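Local structure of glycerol kinase, putative (Plasmodium falciparum, 2W40) at residues V5-D10 with K77-T82; Q14-F19 with T54-L59; S362-S367 with R498-L503. The protein probably phosphorylates glycerol with ATP to give sn-glycerol 3-phosphate in glycerol degradation. One frame throughout, in Å; residues are numbered along the deposited sequence.

Contact 1: residues V5-D10 with K77-T82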
loop_
_atom_site.group_PDB
_atom_site.type_symbol
_atom_site.label_atom_id
_atom_site.label_comp_id
_atom_site.label_asym_id
_atom_site.label_seq_id
_atom_site.Cartn_x
_atom_site.Cartn_y
_atom_site.Cartn_z
ATOM N N VAL C 5 13.587 -40.389 22.431
ATOM C CA VAL C 5 13.255 -39.319 21.510
ATOM C C VAL C 5 14.405 -38.861 20.647
ATOM O O VAL C 5 15.546 -39.087 20.955
ATOM C CB VAL C 5 12.681 -38.068 22.257
ATOM C CG1 VAL C 5 11.325 -38.380 23.073
ATOM C CG2 VAL C 5 13.746 -37.489 23.112
ATOM N N ILE C 6 14.022 -38.227 19.550
ATOM C CA ILE C 6 14.922 -37.599 18.581
ATOM C C ILE C 6 14.670 -36.086 18.717
ATOM O O ILE C 6 13.518 -35.632 18.597
ATOM C CB ILE C 6 14.660 -38.044 17.153
ATOM C CG1 ILE C 6 14.751 -39.555 17.009
ATOM C CG2 ILE C 6 15.606 -37.289 16.138
ATOM C CD1 ILE C 6 14.023 -40.007 15.732
ATOM N N LEU C 7 15.738 -35.320 18.940
ATOM C CA LEU C 7 15.582 -33.824 18.920
ATOM C C LEU C 7 15.837 -33.335 17.490
ATOM O O LEU C 7 16.900 -33.606 16.930
ATOM C CB LEU C 7 16.489 -33.095 19.914
ATOM C CG LEU C 7 16.649 -31.590 19.897
ATOM C CD1 LEU C 7 15.267 -30.887 19.896
ATOM C CD2 LEU C 7 17.665 -31.013 20.864
ATOM N N SER C 8 14.845 -32.619 16.924
ATOM C CA SER C 8 15.023 -31.996 15.611
ATOM C C SER C 8 14.988 -30.476 15.830
ATOM O O SER C 8 13.952 -29.982 16.357
ATOM C CB SER C 8 13.955 -32.475 14.605
ATOM O OG SER C 8 14.127 -31.785 13.387
ATOM N N ILE C 9 16.100 -29.766 15.487
ATOM C CA ILE C 9 16.154 -28.321 15.657
ATOM C C ILE C 9 15.908 -27.726 14.251
ATOM O O ILE C 9 16.642 -28.063 13.281
ATOM C CB ILE C 9 17.532 -27.865 16.172
ATOM C CG1 ILE C 9 17.760 -28.466 17.601
ATOM C CG2 ILE C 9 17.633 -26.315 15.996
ATOM C CD1 ILE C 9 19.217 -28.411 18.031
ATOM N N ASP C 10 14.929 -26.802 14.142
ATOM C CA ASP C 10 14.703 -26.049 12.888
ATOM C C ASP C 10 14.932 -24.558 13.210
ATOM O O ASP C 10 14.151 -23.917 13.868
ATOM C CB ASP C 10 13.295 -26.329 12.388
ATOM C CG ASP C 10 12.862 -25.531 11.210
ATOM O OD1 ASP C 10 13.697 -24.872 10.581
ATOM O OD2 ASP C 10 11.603 -25.621 10.867
ATOM N N LYS C 77 18.191 -39.790 21.707
ATOM C CA LYS C 77 19.004 -40.706 20.917
ATOM C C LYS C 77 20.018 -39.961 20.047
ATOM O O LYS C 77 21.152 -40.405 19.826
ATOM C CB LYS C 77 18.120 -41.554 20.025
ATOM C CG LYS C 77 17.276 -42.600 20.822
ATOM C CD LYS C 77 18.174 -43.544 21.466
ATOM C CE LYS C 77 17.443 -44.829 21.805
ATOM N NZ LYS C 77 17.000 -45.634 20.534
ATOM N N CYS C 78 19.543 -38.836 19.515
ATOM C CA CYS C 78 20.342 -38.060 18.556
ATOM C C CYS C 78 19.678 -36.719 18.326
ATOM O O CYS C 78 18.533 -36.486 18.718
ATOM C CB CYS C 78 20.436 -38.800 17.255
ATOM S SG CYS C 78 18.915 -39.335 16.600
ATOM N N ILE C 79 20.418 -35.854 17.596
ATOM C CA ILE C 79 19.984 -34.497 17.255
ATOM C C ILE C 79 20.132 -34.333 15.753
ATOM O O ILE C 79 21.187 -34.649 15.215
ATOM C CB ILE C 79 20.797 -33.407 18.028
ATOM C CG1 ILE C 79 20.590 -33.575 19.517
ATOM C CG2 ILE C 79 20.499 -32.030 17.475
ATOM C CD1 ILE C 79 21.689 -32.773 20.346
ATOM N N GLY C 80 19.094 -33.864 15.074
ATOM C CA GLY C 80 19.190 -33.393 13.669
ATOM C C GLY C 80 18.994 -31.861 13.633
ATOM O O GLY C 80 18.257 -31.284 14.443
ATOM N N ILE C 81 19.747 -31.237 12.727
ATOM C CA ILE C 81 19.778 -29.806 12.580
ATOM C C ILE C 81 19.327 -29.435 11.176
ATOM O O ILE C 81 19.807 -29.999 10.171
ATOM C CB ILE C 81 21.186 -29.250 12.842
ATOM C CG1 ILE C 81 21.458 -29.428 14.336
ATOM C CG2 ILE C 81 21.280 -27.780 12.398
ATOM C CD1 ILE C 81 22.785 -28.976 14.849
ATOM N N THR C 82 18.380 -28.477 11.084
ATOM C CA THR C 82 18.032 -27.866 9.822
ATOM C C THR C 82 17.833 -26.396 10.000
ATOM O O THR C 82 17.646 -25.928 11.127
ATOM C CB THR C 82 16.797 -28.614 9.196
ATOM O OG1 THR C 82 16.679 -28.227 7.844
ATOM C CG2 THR C 82 15.513 -28.397 9.980
#

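Contact 2: residues Q14-F19 with T54-L59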
loop_
_atom_site.group_PDB
_atom_site.type_symbol
_atom_site.label_atom_id
_atom_site.label_comp_id
_atom_site.label_asym_id
_atom_site.label_seq_id
_atom_site.Cartn_x
_atom_site.Cartn_y
_atom_site.Cartn_z
ATOM N N GLN C 14 12.340 -16.674 10.916
ATOM C CA GLN C 14 11.655 -15.795 11.913
ATOM C C GLN C 14 11.712 -16.265 13.370
ATOM O O GLN C 14 11.412 -15.511 14.261
ATOM C CB GLN C 14 10.199 -15.546 11.481
ATOM C CG GLN C 14 10.093 -14.797 10.114
ATOM C CD GLN C 14 8.732 -14.708 9.596
ATOM O OE1 GLN C 14 8.324 -15.513 8.759
ATOM N NE2 GLN C 14 7.985 -13.780 10.119
ATOM N N SER C 15 11.994 -17.576 13.550
ATOM C CA SER C 15 12.003 -18.201 14.848
ATOM C C SER C 15 12.841 -19.480 14.816
ATOM O O SER C 15 13.234 -19.977 13.796
ATOM C CB SER C 15 10.596 -18.525 15.348
ATOM O OG SER C 15 10.034 -19.647 14.651
ATOM N N THR C 16 13.171 -19.928 16.015
ATOM C CA THR C 16 13.882 -21.164 16.251
ATOM C C THR C 16 12.830 -22.090 16.860
ATOM O O THR C 16 12.167 -21.703 17.844
ATOM C CB THR C 16 15.085 -20.945 17.196
ATOM O OG1 THR C 16 16.008 -19.970 16.629
ATOM C CG2 THR C 16 15.806 -22.282 17.483
ATOM N N LYS C 17 12.784 -23.297 16.320
ATOM C CA LYS C 17 11.812 -24.342 16.684
ATOM C C LYS C 17 12.627 -25.579 17.152
ATOM O O LYS C 17 13.657 -25.980 16.530
ATOM C CB LYS C 17 10.969 -24.734 15.463
ATOM C CG LYS C 17 10.327 -23.574 14.774
ATOM C CD LYS C 17 9.692 -23.897 13.476
ATOM C CE LYS C 17 9.261 -22.620 12.818
ATOM N NZ LYS C 17 8.237 -22.927 11.775
ATOM N N VAL C 18 12.106 -26.174 18.228
ATOM C CA VAL C 18 12.570 -27.508 18.689
ATOM C C VAL C 18 11.399 -28.482 18.693
ATOM O O VAL C 18 10.269 -28.114 19.066
ATOM C CB VAL C 18 13.296 -27.483 20.047
ATOM C CG1 VAL C 18 14.593 -26.570 20.084
ATOM C CG2 VAL C 18 12.340 -27.056 21.232
ATOM N N PHE C 19 11.675 -29.674 18.163
ATOM C CA PHE C 19 10.726 -30.776 18.046
ATOM C C PHE C 19 11.337 -31.990 18.609
ATOM O O PHE C 19 12.455 -32.367 18.243
ATOM C CB PHE C 19 10.338 -31.044 16.627
ATOM C CG PHE C 19 9.648 -29.896 15.989
ATOM C CD1 PHE C 19 8.299 -29.822 15.958
ATOM C CD2 PHE C 19 10.372 -28.905 15.395
ATOM C CE1 PHE C 19 7.664 -28.812 15.350
ATOM C CE2 PHE C 19 9.758 -27.885 14.811
ATOM C CZ PHE C 19 8.365 -27.825 14.808
ATOM N N THR C 54 21.001 -18.242 22.228
ATOM C CA THR C 54 20.372 -18.167 23.534
ATOM C C THR C 54 18.969 -18.786 23.477
ATOM O O THR C 54 18.560 -19.573 24.347
ATOM C CB THR C 54 20.334 -16.707 23.976
ATOM O OG1 THR C 54 21.718 -16.282 24.113
ATOM C CG2 THR C 54 19.560 -16.597 25.311
ATOM N N ASN C 55 18.227 -18.408 22.459
ATOM C CA ASN C 55 16.868 -18.946 22.276
ATOM C C ASN C 55 16.903 -20.473 22.123
ATOM O O ASN C 55 16.115 -21.194 22.734
ATOM C CB ASN C 55 16.234 -18.336 21.047
ATOM C CG ASN C 55 15.764 -16.923 21.265
ATOM O OD1 ASN C 55 15.864 -16.404 22.412
ATOM N ND2 ASN C 55 15.347 -16.281 20.208
ATOM N N LEU C 56 17.832 -20.981 21.338
ATOM C CA LEU C 56 18.002 -22.395 21.172
ATOM C C LEU C 56 18.240 -23.075 22.464
ATOM O O LEU C 56 17.589 -24.041 22.775
ATOM C CB LEU C 56 19.089 -22.702 20.163
ATOM C CG LEU C 56 19.218 -24.229 19.932
ATOM C CD1 LEU C 56 18.006 -24.988 19.453
ATOM C CD2 LEU C 56 20.437 -24.500 18.990
ATOM N N TYR C 57 19.220 -22.589 23.250
ATOM C CA TYR C 57 19.589 -23.240 24.544
ATOM C C TYR C 57 18.381 -23.301 25.454
ATOM O O TYR C 57 18.094 -24.323 26.052
ATOM C CB TYR C 57 20.746 -22.492 25.186
ATOM C CG TYR C 57 22.102 -22.667 24.475
ATOM C CD1 TYR C 57 22.439 -23.840 23.846
ATOM C CD2 TYR C 57 23.005 -21.623 24.452
ATOM C CE1 TYR C 57 23.719 -23.976 23.207
ATOM C CE2 TYR C 57 24.206 -21.708 23.862
ATOM C CZ TYR C 57 24.605 -22.873 23.258
ATOM O OH TYR C 57 25.850 -22.958 22.701
ATOM N N ASN C 58 17.661 -22.180 25.505
ATOM C CA ASN C 58 16.475 -22.077 26.371
ATOM C C ASN C 58 15.397 -23.082 25.954
ATOM O O ASN C 58 14.799 -23.751 26.791
ATOM C CB ASN C 58 16.046 -20.599 26.415
ATOM C CG ASN C 58 16.906 -19.761 27.375
ATOM O OD1 ASN C 58 17.533 -20.305 28.309
ATOM N ND2 ASN C 58 16.930 -18.407 27.171
ATOM N N LEU C 59 15.213 -23.266 24.644
ATOM C CA LEU C 59 14.177 -24.134 24.137
ATOM C C LEU C 59 14.552 -25.614 24.405
ATOM O O LEU C 59 13.722 -26.401 24.788
ATOM C CB LEU C 59 14.029 -23.942 22.623
ATOM C CG LEU C 59 13.249 -22.696 22.166
ATOM C CD1 LEU C 59 13.541 -22.338 20.649
ATOM C CD2 LEU C 59 11.703 -22.982 22.444
HETATM O O HOH W 1 14.962 -17.592 17.629
#

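Contact 3: residues S362-S367 with R498-L503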
loop_
_atom_site.group_PDB
_atom_site.type_symbol
_atom_site.label_atom_id
_atom_site.label_comp_id
_atom_site.label_asym_id
_atom_site.label_seq_id
_atom_site.Cartn_x
_atom_site.Cartn_y
_atom_site.Cartn_z
ATOM N N SER C 362 16.552 -7.833 -8.845
ATOM C CA SER C 362 16.844 -7.297 -7.515
ATOM C C SER C 362 16.443 -5.795 -7.426
ATOM O O SER C 362 16.459 -5.263 -6.351
ATOM C CB SER C 362 18.417 -7.325 -7.259
ATOM O OG SER C 362 19.143 -6.649 -8.290
ATOM N N ASP C 363 16.227 -5.161 -8.590
ATOM C CA ASP C 363 15.719 -3.761 -8.697
ATOM C C ASP C 363 14.212 -3.616 -8.447
ATOM O O ASP C 363 13.719 -2.523 -8.217
ATOM C CB ASP C 363 16.089 -3.155 -10.045
ATOM C CG ASP C 363 15.588 -3.928 -11.220
ATOM O OD1 ASP C 363 15.472 -5.178 -11.229
ATOM O OD2 ASP C 363 15.431 -3.232 -12.264
ATOM N N ALA C 364 13.476 -4.723 -8.437
ATOM C CA ALA C 364 12.050 -4.704 -8.079
ATOM C C ALA C 364 11.889 -4.283 -6.625
ATOM O O ALA C 364 12.621 -4.725 -5.764
ATOM C CB ALA C 364 11.418 -6.068 -8.330
ATOM N N ARG C 365 10.797 -3.561 -6.369
ATOM C CA ARG C 365 10.385 -3.245 -4.997
ATOM C C ARG C 365 8.916 -3.575 -4.867
ATOM O O ARG C 365 8.186 -3.705 -5.887
ATOM C CB ARG C 365 10.643 -1.766 -4.743
ATOM C CG ARG C 365 12.089 -1.317 -4.872
ATOM C CD ARG C 365 12.908 -1.898 -3.835
ATOM N NE ARG C 365 14.265 -1.349 -3.939
ATOM C CZ ARG C 365 15.282 -1.931 -4.558
ATOM N NH1 ARG C 365 15.148 -3.126 -5.034
ATOM N NH2 ARG C 365 16.478 -1.341 -4.601
ATOM N N ALA C 366 8.418 -3.696 -3.650
ATOM C CA ALA C 366 7.023 -4.077 -3.437
ATOM C C ALA C 366 6.149 -2.910 -3.847
ATOM O O ALA C 366 6.429 -1.739 -3.556
ATOM C CB ALA C 366 6.768 -4.491 -1.974
ATOM N N SER C 367 5.103 -3.229 -4.633
ATOM C CA SER C 367 4.247 -2.243 -5.308
ATOM C C SER C 367 2.791 -2.681 -5.173
ATOM O O SER C 367 2.480 -3.847 -5.249
ATOM C CB SER C 367 4.588 -2.232 -6.781
ATOM O OG SER C 367 6.000 -2.007 -6.884
ATOM N N ARG C 498 4.616 -3.030 -14.993
ATOM C CA ARG C 498 4.602 -1.655 -14.411
ATOM C C ARG C 498 5.722 -1.554 -13.386
ATOM O O ARG C 498 6.404 -0.511 -13.279
ATOM C CB ARG C 498 3.284 -1.242 -13.715
ATOM C CG ARG C 498 2.143 -1.071 -14.571
ATOM C CD ARG C 498 0.973 -0.599 -13.780
ATOM N NE ARG C 498 -0.182 -0.905 -14.596
ATOM C CZ ARG C 498 -0.453 -0.253 -15.742
ATOM N NH1 ARG C 498 0.138 0.899 -16.050
ATOM N NH2 ARG C 498 -1.474 -0.655 -16.497
ATOM N N THR C 499 5.895 -2.585 -12.591
ATOM C CA THR C 499 6.875 -2.578 -11.495
ATOM C C THR C 499 8.360 -2.601 -12.013
ATOM O O THR C 499 9.292 -2.119 -11.380
ATOM C CB THR C 499 6.613 -3.814 -10.609
ATOM O OG1 THR C 499 5.258 -3.739 -10.157
ATOM C CG2 THR C 499 7.631 -3.888 -9.406
ATOM N N LEU C 500 8.557 -3.219 -13.157
ATOM C CA LEU C 500 9.911 -3.536 -13.726
ATOM C C LEU C 500 10.331 -2.585 -14.847
ATOM O O LEU C 500 11.520 -2.557 -15.188
ATOM C CB LEU C 500 9.927 -4.988 -14.220
ATOM C CG LEU C 500 9.796 -6.120 -13.176
ATOM C CD1 LEU C 500 9.906 -7.464 -13.863
ATOM C CD2 LEU C 500 10.843 -6.025 -12.075
ATOM N N ILE C 501 9.398 -1.921 -15.501
ATOM C CA ILE C 501 9.731 -1.102 -16.677
ATOM C C ILE C 501 10.794 -0.045 -16.320
ATOM O O ILE C 501 10.803 0.556 -15.241
ATOM C CB ILE C 501 8.443 -0.525 -17.391
ATOM C CG1 ILE C 501 8.773 0.041 -18.777
ATOM C CG2 ILE C 501 7.820 0.460 -16.511
ATOM C CD1 ILE C 501 7.567 0.249 -19.635
ATOM N N GLN C 502 11.758 0.090 -17.220
ATOM C CA GLN C 502 12.855 1.021 -17.068
ATOM C C GLN C 502 12.461 2.342 -17.708
ATOM O O GLN C 502 12.069 2.386 -18.885
ATOM C CB GLN C 502 14.141 0.425 -17.711
ATOM C CG GLN C 502 14.745 -0.741 -16.958
ATOM C CD GLN C 502 14.908 -0.422 -15.513
ATOM O OE1 GLN C 502 13.992 -0.680 -14.680
ATOM N NE2 GLN C 502 16.034 0.216 -15.179
ATOM N N LEU C 503 12.463 3.398 -16.874
ATOM C CA LEU C 503 12.009 4.766 -17.257
ATOM C C LEU C 503 13.145 5.788 -16.982
ATOM O O LEU C 503 13.891 5.657 -15.962
ATOM C CB LEU C 503 10.776 5.142 -16.388
ATOM C CG LEU C 503 9.583 4.226 -16.566
ATOM C CD1 LEU C 503 8.589 4.629 -15.511
ATOM C CD2 LEU C 503 9.036 4.273 -17.978
HETATM O O HOH W 2 9.950 -1.730 -8.614
#

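Contact 1: residues V5-D10 with K77-T82
Two neighbouring parallel strands, V5-D10 and K77-T82, form the inner part of the mixed sheet in the N-terminal FGGY region. Their axes approach to 4.8 Å at an angle of 16°. V5, L7 and I9 turn their backbone polar groups to the partner strand. G80 N donates to L7 O at 2.9 Å. I9 N donates to G80 O at 2.8 Å and is nearly straight, 174° at the hydrogen. T82 N closes the series on I9 O, also at 2.8 Å. L7 O is approached by I79 CA as well, at 3.2 Å, a CA-H...O contact. The strand order 3-2-1-4, with these as strands 1 and 4, is that of the ribonuclease H-like fold of the sugar kinase/HSP70/actin superfamily. On one face L7 and I79 lie side by side. I9 runs alongside I79 too, its CD1 3.9 Å from I79 CG2. Helix 167-176 covers I9 and I81 on this face. On the other face S8, D10, C78 and T82 lie under helix 443-455, where S8 OG bonds to S445 O. T82 CG2 lies 3.5 Å from I9 O, while T82 OG1 bonds to I246 O.

Contact 2: residues Q14-F19 with T54-L59
L59 projects from helix 49-70 onto strand 15-21 and carries the largest share of this contact. Its CB rests against both methyls of V18, 3.7 Å from V18 CG1 and nearly as close to V18 CG2. Its CG then turns beside the backbone N, anti to the carbonyl carbon (chi1 -78°). With chi2 extended, CD1 reaches towards T16. There L59 CD1 sits 3.2 Å from T16 O, a tight approach of a methyl to a carbonyl oxygen. The same CD1 is 3.9 Å from T16 CG2. L56, one turn earlier, has CG anti to its backbone N (chi1 -177°). Its CD1 comes down 3.8 Å from V18 CG1 and also touches T16 CG2. T16 and V18 therefore present their methyls to both leucines, and the side chains cross instead of running alongside each other. T16 keeps its hydroxyl to one side. T16 OG1 is 2.8 Å from a water that accepts from N55 ND2, and it also bonds to Q11 NE2. Polar contact is thus confined to the N55 end, beside an apolar centre. Helix and strand run at only 24° to each other, with axes 8.7 Å apart. I9 of the neighbouring strand 3-11 packs on L56 as well. This is helix-on-sheet packing over the N-terminal beta hairpin, typical of the ribonuclease H-like fold of FGGY kinases.

Contact 3: residues S362-S367 with R498-L503
T499, near the end of helix 482-500, has more surface buried here than any other residue of the two segments. Its CG2 is anti to the backbone N and faces two neighbouring oxygens. T499 CG2 lies 3.5 Å from S367 OG and 3.6 Å from R365 O. T499 OG1 lies beside S367, 3.8 Å from S367 CB, and bonds to Y369 OH and A495 O. A water joins the backbones here: it accepts from R365 N at 3.0 Å and donates to T499 O at 2.9 Å. A364 and D363 follow, about equal. A364 CB packs on L500 CD2 at 3.8 Å. The D363 carboxylate reaches tip to tip towards the end of Q502. D363 OD1 forms a salt bridge with R361, which also bonds to L500 O, so one arginine serves both segments. R365 folds back over its own loop, and its NH1 donates to S362 O at 2.8 Å, in the guanidinium plane. A366 pairs with an antiparallel strand of the second subunit, and R498 NH1 bonds to I501 O of that subunit. The contact thus packs a C-terminal helix end on the loop leading into strand 366-371 and its first residues, at a dimer interface where a beta sheet continues between subunits.

The chain enters strand 3-11, turns, and returns as strand 15-21, its antiparallel neighbour. After strand 27-34 it reaches helix 49-70, and contact 2 closes the first loop against 14-19. The helix leads into strand 74-83, where contact 1 closes a wider loop with 5-10. Contact 2 is nested inside it. The two touch: S8 N and D10 N probably bond to F19 O and K17 O. Together they join strand 3-11 to strand 74-83 and set helix 49-70 on strand 15-21. Contact 3 follows in series, joining the loop leading into strand 366-371 to the C terminus. Its centre lies about 42 Å from that of contact 1, across the chain's centre.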